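Local coordinates for protein geranyltranstransferase (Thermotoga neapolitana, PDB 4WK5) that probably acts as a magnesium-dependent prenyltransferase of the FPP/GGPP synthase family, joining isoprenoid diphosphates in isoprene biosynthesis, at residues 60-65 with 281-286; 213-218 with 266-271. All blocks are in the same frame, centred on the assembly; numbering follows the deposited sequence.

Contact 1. Residues 60-65 with 281-286; sequences RPLLVL and FDFLRN
Leu63 and Phe283 mark the nearest backbone approach of two nearly antiparallel helical segments, 60-65 and 281-286, whose axes run at 153° to each other and come no closer than 10.6 Å. Such a wide spacing is bridged by side chains, above all by the Phe283 ring. Its CG is anti to the backbone N (chi1 175°), which carries the ring out from its own helix until the far end reaches the backbone of the other. There CZ lies 3.7 Å from Leu62 CB, and CE2 sits 3.9 Å from Leu63 N, both approaching the ring obliquely. Leu62 crosses the phenyl group at about a right angle and adds its CD1 methyl, 4.1 Å from Phe283 CZ. Beside the ring, a second bridge is made of methyls alone: Leu63 CD1 meets Leu284 CD1 at 4.1 Å, the two side chains again crossing almost perpendicularly. Leu63 continues onto Cys193 and Phe194 of helix 175-201, while Leu284 backs onto Leu269 and Leu272 of helix 248-274, so this pair belongs to the interior of the mainly alpha-helical prenyl synthase fold. Leu62, nearer the surface, also packs on Lys24 and Ile28 of helix 23-36. With an alanine in place of Phe283, Leu62 CB and the backbone at Leu63 would probably lose the aromatic cover that residues 281-286 give them, opening a gap between the helices. No hydrogen bond or salt bridge joins the two segments; their association rests on apolar and van der Waals packing, and no charge is paired across it.

Contact 2. Residues 213-218 with 266-271; sequences EKFGVA and EEVLEA
Lys214 and Glu267 meet at the outer margin of this helix pair, where NZ donates a hydrogen bond to OE1 at 3.2 Å within a salt bridge. The oxygen accepts through its syn lone pair, on the side of the other carboxylate oxygen. A water closes a small ring: it donates to Glu267 OE2 at 3.0 Å and accepts a weak bond from Lys214 NZ, so both carboxylate oxygens are engaged. The aliphatic part of the lysine shares in the contact, with CD 3.6 Å from Glu267 OE1. Beneath this polar pair the Val268 CG2 methyl points at the backbone of the facing helix, 3.9 Å from Phe215 N and 4.1 Å from Phe215 CB. The two segments, from helices 206-229 and 248-274, are antiparallel in sense and cross at -141° with axes 9.5 Å apart, a helix-helix packing within the mainly alpha-helical isoprenoid synthase fold. Val268 thus abuts the root of Phe215, whose first torsion, 176°, swings CG to the side away from the backbone N and sends the ring into the interior. There it meets Phe190 of helix 175-201 edge-to-face and Tyr265 with planes inclined at about 50°. On the lysine side, Tyr264 of helix 248-274 touches Lys214, Val217 and Ala218, extending the interface beyond the salt bridge.

From the N terminus, the chain passes through helix 59-70, which supplies residues 60-65, and much later through helix 206-229, with residues 213-218. Helix 248-274 then turns back and contact 2 closes a loop with 47 residues between its segments. The next helix, 278-289, completes contact 1, closing a loop of 215 residues inside which contact 2 is nested. Their centres are about 12 Å apart and they touch directly: Leu284 CD2 packs 3.7 Å from Phe215 CZ, and Leu284 CB lies 3.9 Å from Leu269 CD2. Contact 1 ties helix 59-70 to helix 278-289, contact 2 joins helices 206-229 and 248-274, and helix 278-289 packs against both of the latter.

Contact 1. Residues 60-65 with 281-286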
ATOM      1  N   ARG A  60       8.898  -7.570  15.611  1.00 19.99           N
ATOM      2  CA  ARG A  60       8.068  -8.335  14.681  1.00 18.82           C
ATOM      3  C   ARG A  60       8.891  -9.220  13.741  1.00 19.06           C
ATOM      4  O   ARG A  60       8.599 -10.411  13.624  1.00 19.37           O
ATOM      5  CB  ARG A  60       7.154  -7.395  13.888  1.00 19.51           C
ATOM      6  CG  ARG A  60       6.080  -6.748  14.754  1.00 20.18           C
ATOM      7  CD  ARG A  60       5.461  -5.512  14.064  1.00 20.99           C
ATOM      8  NE  ARG A  60       4.554  -4.800  14.971  1.00 20.07           N
ATOM      9  CZ  ARG A  60       4.948  -3.908  15.876  1.00 20.56           C
ATOM     10  NH1 ARG A  60       6.230  -3.602  15.996  1.00 23.65           N
ATOM     11  NH2 ARG A  60       4.052  -3.316  16.666  1.00 22.22           N
ATOM     12  N   PRO A  61       9.921  -8.662  13.062  1.00 17.61           N
ATOM     13  CA  PRO A  61      10.665  -9.583  12.189  1.00 18.22           C
ATOM     14  C   PRO A  61      11.425 -10.643  12.985  1.00 20.56           C
ATOM     15  O   PRO A  61      11.585 -11.772  12.512  1.00 19.52           O
ATOM     16  CB  PRO A  61      11.639  -8.660  11.434  1.00 19.03           C
ATOM     17  CG  PRO A  61      11.703  -7.391  12.238  1.00 17.14           C
ATOM     18  CD  PRO A  61      10.332  -7.257  12.859  1.00 16.91           C
ATOM     19  N   LEU A  62      11.896 -10.288  14.177  1.00 18.36           N
ATOM     20  CA  LEU A  62      12.549 -11.285  15.024  1.00 22.81           C
ATOM     21  C   LEU A  62      11.587 -12.413  15.382  1.00 23.19           C
ATOM     22  O   LEU A  62      11.985 -13.572  15.417  1.00 21.61           O
ATOM     23  CB  LEU A  62      13.105 -10.645  16.295  1.00 20.70           C
ATOM     24  CG  LEU A  62      14.408  -9.855  16.145  1.00 22.29           C
ATOM     25  CD1 LEU A  62      14.658  -9.019  17.392  1.00 22.87           C
ATOM     26  CD2 LEU A  62      15.568 -10.813  15.900  1.00 27.37           C
ATOM     27  N   LEU A  63      10.323 -12.081  15.634  1.00 20.09           N
ATOM     28  CA  LEU A  63       9.318 -13.099  15.923  1.00 20.12           C
ATOM     29  C   LEU A  63       9.091 -14.022  14.722  1.00 20.71           C
ATOM     30  O   LEU A  63       9.002 -15.241  14.883  1.00 21.75           O
ATOM     31  CB  LEU A  63       8.007 -12.436  16.355  1.00 18.77           C
ATOM     32  CG  LEU A  63       6.825 -13.285  16.789  1.00 25.82           C
ATOM     33  CD1 LEU A  63       7.191 -14.076  18.057  1.00 23.55           C
ATOM     34  CD2 LEU A  63       5.638 -12.353  17.040  1.00 26.38           C
ATOM     35  N   VAL A  64       9.021 -13.455  13.520  1.00 21.16           N
ATOM     36  CA  VAL A  64       8.912 -14.280  12.319  1.00 20.32           C
ATOM     37  C   VAL A  64      10.087 -15.271  12.236  1.00 22.30           C
ATOM     38  O   VAL A  64       9.889 -16.466  11.982  1.00 22.40           O
ATOM     39  CB  VAL A  64       8.863 -13.423  11.050  1.00 18.98           C
ATOM     40  CG1 VAL A  64       8.918 -14.309   9.806  1.00 19.90           C
ATOM     41  CG2 VAL A  64       7.601 -12.546  11.062  1.00 19.49           C
ATOM     42  N   LEU A  65      11.303 -14.786  12.478  1.00 21.48           N
ATOM     43  CA  LEU A  65      12.468 -15.660  12.411  1.00 22.10           C
ATOM     44  C   LEU A  65      12.481 -16.720  13.506  1.00 25.94           C
ATOM     45  O   LEU A  65      12.881 -17.856  13.254  1.00 27.20           O
ATOM     46  CB  LEU A  65      13.765 -14.844  12.473  1.00 21.84           C
ATOM     47  CG  LEU A  65      14.022 -13.933  11.271  1.00 24.50           C
ATOM     48  CD1 LEU A  65      15.435 -13.360  11.341  1.00 32.89           C
ATOM     49  CD2 LEU A  65      13.818 -14.689   9.974  1.00 26.64           C
ATOM     50  N   PHE A 281       9.378 -18.969  22.793  1.00 26.24           N
ATOM     51  CA  PHE A 281       9.118 -18.866  24.219  1.00 29.09           C
ATOM     52  C   PHE A 281      10.209 -18.065  24.929  1.00 32.01           C
ATOM     53  O   PHE A 281       9.919 -17.128  25.672  1.00 31.91           O
ATOM     54  CB  PHE A 281       9.015 -20.268  24.821  1.00 28.11           C
ATOM     55  CG  PHE A 281       8.874 -20.282  26.310  1.00 33.77           C
ATOM     56  CD1 PHE A 281       7.642 -20.061  26.901  1.00 35.29           C
ATOM     57  CD2 PHE A 281       9.966 -20.546  27.121  1.00 43.65           C
ATOM     58  CE1 PHE A 281       7.505 -20.088  28.269  1.00 39.00           C
ATOM     59  CE2 PHE A 281       9.833 -20.576  28.499  1.00 43.60           C
ATOM     60  CZ  PHE A 281       8.603 -20.346  29.071  1.00 44.03           C
ATOM     61  N   ASP A 282      11.461 -18.440  24.691  1.00 35.05           N
ATOM     62  CA  ASP A 282      12.586 -17.756  25.319  1.00 35.84           C
ATOM     63  C   ASP A 282      12.627 -16.280  24.913  1.00 30.52           C
ATOM     64  O   ASP A 282      12.821 -15.408  25.763  1.00 36.90           O
ATOM     65  CB  ASP A 282      13.905 -18.437  24.956  1.00 36.51           C
ATOM     66  CG  ASP A 282      14.054 -19.808  25.591  1.00 45.84           C
ATOM     67  OD1 ASP A 282      13.386 -20.084  26.614  1.00 47.98           O
ATOM     68  OD2 ASP A 282      14.855 -20.606  25.068  1.00 45.18           O
ATOM     69  N   PHE A 283      12.432 -16.014  23.620  1.00 28.85           N
ATOM     70  CA  PHE A 283      12.414 -14.647  23.087  1.00 28.26           C
ATOM     71  C   PHE A 283      11.347 -13.807  23.790  1.00 32.32           C
ATOM     72  O   PHE A 283      11.632 -12.719  24.311  1.00 30.46           O
ATOM     73  CB  PHE A 283      12.180 -14.686  21.567  1.00 24.85           C
ATOM     74  CG  PHE A 283      12.027 -13.328  20.921  1.00 29.45           C
ATOM     75  CD1 PHE A 283      12.974 -12.334  21.113  1.00 32.19           C
ATOM     76  CD2 PHE A 283      10.945 -13.063  20.109  1.00 28.62           C
ATOM     77  CE1 PHE A 283      12.831 -11.095  20.505  1.00 33.31           C
ATOM     78  CE2 PHE A 283      10.798 -11.828  19.498  1.00 29.36           C
ATOM     79  CZ  PHE A 283      11.743 -10.844  19.706  1.00 29.27           C
ATOM     80  N   LEU A 284      10.127 -14.322  23.846  1.00 32.14           N
ATOM     81  CA  LEU A 284       9.038 -13.537  24.415  1.00 30.57           C
ATOM     82  C   LEU A 284       9.093 -13.489  25.940  1.00 37.99           C
ATOM     83  O   LEU A 284       8.604 -12.537  26.554  1.00 39.41           O
ATOM     84  CB  LEU A 284       7.690 -14.076  23.942  1.00 32.16           C
ATOM     85  CG  LEU A 284       7.479 -13.934  22.431  1.00 36.09           C
ATOM     86  CD1 LEU A 284       6.079 -14.333  22.046  1.00 37.44           C
ATOM     87  CD2 LEU A 284       7.789 -12.513  21.955  1.00 33.39           C
ATOM     88  N   ARG A 285       9.695 -14.507  26.552  1.00 34.90           N
ATOM     89  CA  ARG A 285       9.886 -14.500  27.994  1.00 36.24           C
ATOM     90  C   ARG A 285      10.861 -13.397  28.396  1.00 42.16           C
ATOM     91  O   ARG A 285      10.602 -12.647  29.337  1.00 44.92           O
ATOM     92  CB  ARG A 285      10.395 -15.855  28.485  1.00 45.39           C
ATOM     93  CG  ARG A 285      10.366 -16.021  29.995  1.00 51.71           C
ATOM     94  CD  ARG A 285      11.076 -17.295  30.401  1.00 57.74           C
ATOM     95  NE  ARG A 285      12.353 -17.421  29.704  1.00 66.95           N
ATOM     96  CZ  ARG A 285      13.169 -18.465  29.809  1.00 75.00           C
ATOM     97  NH1 ARG A 285      12.848 -19.484  30.594  1.00 77.80           N
ATOM     98  NH2 ARG A 285      14.308 -18.483  29.131  1.00 75.68           N
ATOM     99  N   ASN A 286      11.976 -13.295  27.681  1.00 41.36           N
ATOM    100  CA  ASN A 286      12.963 -12.259  27.973  1.00 51.92           C
ATOM    101  C   ASN A 286      12.467 -10.876  27.573  1.00 53.55           C
ATOM    102  O   ASN A 286      12.930  -9.864  28.095  1.00 55.34           O
ATOM    103  CB  ASN A 286      14.291 -12.563  27.276  1.00 60.94           C
ATOM    104  CG  ASN A 286      14.951 -13.823  27.808  1.00 78.12           C
ATOM    105  OD1 ASN A 286      15.382 -14.685  27.043  1.00 85.42           O
ATOM    106  ND2 ASN A 286      15.030 -13.935  29.131  1.00 82.71           N
TER

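Contact 2. Residues 213-218 with 266-271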
ATOM      1  N   GLU A 213      -2.675 -12.480  17.987  1.00 28.36           N
ATOM      2  CA  GLU A 213      -3.607 -11.401  18.270  1.00 27.95           C
ATOM      3  C   GLU A 213      -3.613 -11.042  19.751  1.00 29.02           C
ATOM      4  O   GLU A 213      -3.541  -9.861  20.101  1.00 29.55           O
ATOM      5  CB  GLU A 213      -5.019 -11.753  17.818  1.00 29.64           C
ATOM      6  CG  GLU A 213      -5.901 -10.523  17.735  1.00 46.03           C
ATOM      7  CD  GLU A 213      -7.371 -10.851  17.767  1.00 65.94           C
ATOM      8  OE1 GLU A 213      -7.883 -11.382  16.758  1.00 68.19           O
ATOM      9  OE2 GLU A 213      -8.016 -10.562  18.798  1.00 73.24           O
ATOM     10  N   LYS A 214      -3.680 -12.047  20.624  1.00 27.87           N
ATOM     11  CA  LYS A 214      -3.663 -11.774  22.052  1.00 24.93           C
ATOM     12  C   LYS A 214      -2.327 -11.178  22.487  1.00 25.53           C
ATOM     13  O   LYS A 214      -2.301 -10.243  23.290  1.00 26.45           O
ATOM     14  CB  LYS A 214      -3.980 -13.038  22.863  1.00 31.77           C
ATOM     15  CG  LYS A 214      -5.383 -13.549  22.616  1.00 42.06           C
ATOM     16  CD  LYS A 214      -5.864 -14.436  23.755  1.00 56.60           C
ATOM     17  CE  LYS A 214      -7.351 -14.218  24.008  1.00 66.23           C
ATOM     18  NZ  LYS A 214      -7.833 -14.945  25.214  1.00 70.94           N
ATOM     19  N   PHE A 215      -1.229 -11.705  21.957  1.00 24.49           N
ATOM     20  CA  PHE A 215       0.070 -11.120  22.259  1.00 27.54           C
ATOM     21  C   PHE A 215       0.087  -9.640  21.876  1.00 23.34           C
ATOM     22  O   PHE A 215       0.566  -8.792  22.632  1.00 23.68           O
ATOM     23  CB  PHE A 215       1.196 -11.868  21.539  1.00 27.91           C
ATOM     24  CG  PHE A 215       2.554 -11.246  21.744  1.00 28.07           C
ATOM     25  CD1 PHE A 215       3.073 -10.352  20.817  1.00 31.41           C
ATOM     26  CD2 PHE A 215       3.297 -11.533  22.882  1.00 29.31           C
ATOM     27  CE1 PHE A 215       4.307  -9.761  21.018  1.00 33.23           C
ATOM     28  CE2 PHE A 215       4.527 -10.949  23.079  1.00 32.52           C
ATOM     29  CZ  PHE A 215       5.029 -10.059  22.147  1.00 30.49           C
ATOM     30  N   GLY A 216      -0.447  -9.335  20.694  1.00 24.07           N
ATOM     31  CA  GLY A 216      -0.491  -7.962  20.211  1.00 25.37           C
ATOM     32  C   GLY A 216      -1.297  -7.027  21.101  1.00 25.31           C
ATOM     33  O   GLY A 216      -0.894  -5.893  21.336  1.00 27.80           O
ATOM     34  N   VAL A 217      -2.454  -7.478  21.582  1.00 24.45           N
ATOM     35  CA  VAL A 217      -3.230  -6.634  22.478  1.00 24.13           C
ATOM     36  C   VAL A 217      -2.441  -6.368  23.770  1.00 24.66           C
ATOM     37  O   VAL A 217      -2.379  -5.231  24.246  1.00 26.08           O
ATOM     38  CB  VAL A 217      -4.606  -7.262  22.808  1.00 28.08           C
ATOM     39  CG1 VAL A 217      -5.304  -6.467  23.901  1.00 31.33           C
ATOM     40  CG2 VAL A 217      -5.463  -7.292  21.551  1.00 30.09           C
ATOM     41  N   ALA A 218      -1.822  -7.412  24.318  1.00 27.21           N
ATOM     42  CA  ALA A 218      -1.008  -7.274  25.527  1.00 28.78           C
ATOM     43  C   ALA A 218       0.167  -6.330  25.291  1.00 30.32           C
ATOM     44  O   ALA A 218       0.492  -5.492  26.139  1.00 25.38           O
ATOM     45  CB  ALA A 218      -0.506  -8.644  25.996  1.00 23.45           C
ATOM     46  N   GLU A 266       0.641 -14.460  29.581  1.00 30.46           N
ATOM     47  CA  GLU A 266       0.873 -15.762  30.195  1.00 30.61           C
ATOM     48  C   GLU A 266       0.245 -16.870  29.359  1.00 34.43           C
ATOM     49  O   GLU A 266       0.839 -17.932  29.206  1.00 35.83           O
ATOM     50  CB  GLU A 266       0.330 -15.799  31.627  1.00 37.94           C
ATOM     51  CG  GLU A 266       0.586 -17.118  32.354  1.00 47.83           C
ATOM     52  CD  GLU A 266       2.069 -17.451  32.466  1.00 54.59           C
ATOM     53  OE1 GLU A 266       2.896 -16.516  32.508  1.00 58.39           O
ATOM     54  OE2 GLU A 266       2.410 -18.651  32.509  1.00 57.20           O
ATOM     55  N   GLU A 267      -0.946 -16.624  28.817  1.00 30.70           N
ATOM     56  CA  GLU A 267      -1.590 -17.599  27.932  1.00 31.28           C
ATOM     57  C   GLU A 267      -0.716 -17.902  26.717  1.00 33.94           C
ATOM     58  O   GLU A 267      -0.567 -19.060  26.322  1.00 30.88           O
ATOM     59  CB  GLU A 267      -2.966 -17.093  27.482  1.00 35.32           C
ATOM     60  CG  GLU A 267      -4.009 -17.091  28.595  1.00 42.93           C
ATOM     61  CD  GLU A 267      -5.334 -16.470  28.177  1.00 47.25           C
ATOM     62  OE1 GLU A 267      -5.419 -15.941  27.049  1.00 44.15           O
ATOM     63  OE2 GLU A 267      -6.288 -16.515  28.983  1.00 52.57           O
ATOM     64  N   VAL A 268      -0.129 -16.862  26.132  1.00 26.90           N
ATOM     65  CA  VAL A 268       0.710 -17.035  24.957  1.00 26.51           C
ATOM     66  C   VAL A 268       1.977 -17.819  25.301  1.00 29.73           C
ATOM     67  O   VAL A 268       2.322 -18.778  24.604  1.00 29.00           O
ATOM     68  CB  VAL A 268       1.075 -15.673  24.331  1.00 25.62           C
ATOM     69  CG1 VAL A 268       2.146 -15.842  23.264  1.00 28.89           C
ATOM     70  CG2 VAL A 268      -0.175 -15.030  23.750  1.00 26.73           C
ATOM     71  N   LEU A 269       2.654 -17.428  26.380  1.00 28.23           N
ATOM     72  CA  LEU A 269       3.867 -18.136  26.796  1.00 28.98           C
ATOM     73  C   LEU A 269       3.607 -19.620  27.038  1.00 31.33           C
ATOM     74  O   LEU A 269       4.382 -20.474  26.601  1.00 31.86           O
ATOM     75  CB  LEU A 269       4.463 -17.506  28.056  1.00 30.59           C
ATOM     76  CG  LEU A 269       5.132 -16.144  27.857  1.00 30.24           C
ATOM     77  CD1 LEU A 269       5.629 -15.610  29.195  1.00 35.60           C
ATOM     78  CD2 LEU A 269       6.262 -16.232  26.844  1.00 34.12           C
ATOM     79  N   GLU A 270       2.514 -19.919  27.733  1.00 29.34           N
ATOM     80  CA  GLU A 270       2.198 -21.298  28.085  1.00 31.41           C
ATOM     81  C   GLU A 270       1.888 -22.126  26.846  1.00 32.19           C
ATOM     82  O   GLU A 270       2.291 -23.286  26.769  1.00 30.91           O
ATOM     83  CB  GLU A 270       1.033 -21.354  29.074  1.00 31.58           C
ATOM     84  CG  GLU A 270       1.417 -20.893  30.471  1.00 38.14           C
ATOM     85  CD  GLU A 270       0.384 -21.258  31.518  1.00 58.65           C
ATOM     86  OE1 GLU A 270      -0.429 -22.171  31.262  1.00 67.20           O
ATOM     87  OE2 GLU A 270       0.391 -20.636  32.601  1.00 60.59           O
ATOM     88  N   ALA A 271       1.188 -21.529  25.881  1.00 25.44           N
ATOM     89  CA  ALA A 271       0.934 -22.203  24.611  1.00 28.61           C
ATOM     90  C   ALA A 271       2.237 -22.480  23.861  1.00 29.28           C
ATOM     91  O   ALA A 271       2.431 -23.584  23.344  1.00 29.63           O
ATOM     92  CB  ALA A 271      -0.013 -21.371  23.741  1.00 30.84           C
TER
HETATM   93  O   HOH W   1      -8.648 -14.932  27.950  1.00 55.46           O